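Local structure of protein yciO (Escherichia coli, 1K7J) at residues D82-A85 with F86-K90. The protein is of unknown function but, as a member of the SUA5 family, may bind double-stranded RNA. Sequence-based numbering, arbitrary orientation.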
loop_
_atom_site.group_PDB
_atom_site.type_symbol
_atom_site.label_atom_id
_atom_site.label_comp_id
_atom_site.label_asym_id
_atom_site.label_seq_id
_atom_site.Cartn_x
_atom_site.Cartn_y
_atom_site.Cartn_z
ATOM N N ASP A 82 3.632 -20.150 2.059
ATOM C CA ASP A 82 4.216 -21.486 2.017
ATOM C C ASP A 82 5.665 -21.392 1.553
ATOM O O ASP A 82 6.180 -20.293 1.341
ATOM C CB ASP A 82 3.413 -22.434 1.106
ATOM C CG ASP A 82 3.344 -21.968 -0.340
ATOM O OD1 ASP A 82 4.149 -21.106 -0.758
ATOM O OD2 ASP A 82 2.477 -22.495 -1.072
ATOM N N ASN A 83 6.321 -22.536 1.396
ATOM C CA ASN A 83 7.722 -22.561 0.989
ATOM C C ASN A 83 8.035 -21.784 -0.286
ATOM O O ASN A 83 8.962 -20.976 -0.310
ATOM C CB ASN A 83 8.201 -24.005 0.819
ATOM C CG ASN A 83 9.678 -24.090 0.480
ATOM O OD1 ASN A 83 10.538 -23.768 1.305
ATOM N ND2 ASN A 83 9.982 -24.515 -0.743
ATOM N N VAL A 84 7.270 -22.037 -1.342
ATOM C CA VAL A 84 7.493 -21.363 -2.615
ATOM C C VAL A 84 7.422 -19.846 -2.466
ATOM O O VAL A 84 8.325 -19.127 -2.905
ATOM C CB VAL A 84 6.468 -21.829 -3.673
ATOM C CG1 VAL A 84 6.556 -20.954 -4.913
ATOM C CG2 VAL A 84 6.739 -23.283 -4.048
ATOM N N ALA A 85 6.357 -19.366 -1.834
ATOM C CA ALA A 85 6.169 -17.933 -1.635
ATOM C C ALA A 85 7.258 -17.327 -0.754
ATOM O O ALA A 85 7.781 -16.252 -1.050
ATOM C CB ALA A 85 4.802 -17.668 -1.023
ATOM N N PHE A 86 7.594 -18.016 0.332
ATOM C CA PHE A 86 8.610 -17.524 1.251
ATOM C C PHE A 86 9.957 -17.313 0.573
ATOM O O PHE A 86 10.562 -16.246 0.696
ATOM C CB PHE A 86 8.793 -18.489 2.420
ATOM C CG PHE A 86 9.795 -18.019 3.431
ATOM C CD1 PHE A 86 9.515 -16.929 4.250
ATOM C CD2 PHE A 86 11.034 -18.644 3.545
ATOM C CE1 PHE A 86 10.457 -16.466 5.170
ATOM C CE2 PHE A 86 11.980 -18.190 4.460
ATOM C CZ PHE A 86 11.690 -17.099 5.273
ATOM N N ARG A 87 10.427 -18.331 -0.138
ATOM C CA ARG A 87 11.714 -18.248 -0.816
ATOM C C ARG A 87 11.759 -17.119 -1.837
ATOM O O ARG A 87 12.761 -16.412 -1.950
ATOM C CB ARG A 87 12.037 -19.576 -1.499
ATOM C CG ARG A 87 12.175 -20.748 -0.545
ATOM C CD ARG A 87 12.829 -21.919 -1.256
ATOM N NE ARG A 87 14.170 -21.563 -1.713
ATOM C CZ ARG A 87 14.851 -22.227 -2.642
ATOM N NH1 ARG A 87 14.320 -23.294 -3.225
ATOM N NH2 ARG A 87 16.065 -21.818 -2.991
ATOM N N LEU A 88 10.674 -16.941 -2.579
ATOM C CA LEU A 88 10.632 -15.882 -3.577
ATOM C C LEU A 88 10.612 -14.496 -2.945
ATOM O O LEU A 88 11.344 -13.601 -3.369
ATOM C CB LEU A 88 9.414 -16.064 -4.487
ATOM C CG LEU A 88 9.552 -17.192 -5.515
ATOM C CD1 LEU A 88 8.208 -17.476 -6.170
ATOM C CD2 LEU A 88 10.591 -16.791 -6.560
HETATM N N MSE A 89 9.793 -14.309 -1.916
HETATM C CA MSE A 89 9.712 -12.998 -1.289
HETATM C C MSE A 89 10.918 -12.625 -0.438
HETATM O O MSE A 89 11.281 -11.459 -0.374
HETATM C CB MSE A 89 8.436 -12.881 -0.454
HETATM C CG MSE A 89 7.173 -12.962 -1.280
HETATM SE SE MSE A 89 5.606 -12.629 -0.191
HETATM C CE MSE A 89 5.701 -14.227 0.931
ATOM N N LYS A 90 11.545 -13.605 0.206
ATOM C CA LYS A 90 12.701 -13.314 1.051
ATOM C C LYS A 90 13.833 -12.676 0.249
ATOM O O LYS A 90 14.634 -11.914 0.787
ATOM C CB LYS A 90 13.208 -14.593 1.729
ATOM C CG LYS A 90 13.791 -15.619 0.776
ATOM C CD LYS A 90 14.180 -16.898 1.508
ATOM C CE LYS A 90 14.727 -17.940 0.542
ATOM N NZ LYS A 90 14.974 -19.250 1.216
#
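Phe86 N donates to Asp82 O at 2.9 Å, closing the first turn of helix 83-90, and Asp82 also caps that turn with its side chain. A chi1 of 61° swings its carboxylate back over the helix start. There Asp82 OD1 accepts from Ala85 N at 3.0 Å, and the N-H...O angle of 174° shows a straight N-cap bond. Further on, Met89 N reaches Ala85 O at 2.9 Å, continuing the i to i+4 pattern.

Three side-chain pairs follow the same spacing. Asn83 and Arg87 run side by side: both Asn83 OD1 and Asn83 ND2 lie 3.9 Å from Arg87 CD, so the end of the amide lies alongside the arginine's methylenes, and the amide and guanidinium planes differ by 37°. Val84 CG1, anti to its own nitrogen, touches Leu88 CD1 at 4.1 Å, both side chains pointing the same way. The selenomethionine Met89 is bent at chi3, which brings its CE to 4.1 Å from Ala85 CB.

These pairs divide the short helix into faces. Ala85 and Met89 are buried against Leu101 of strand 97-102, Met89 also meeting Leu75 of helix 72-78, whereas Val84 rests on Asp190 and Leu88 on Pro192, both in loops.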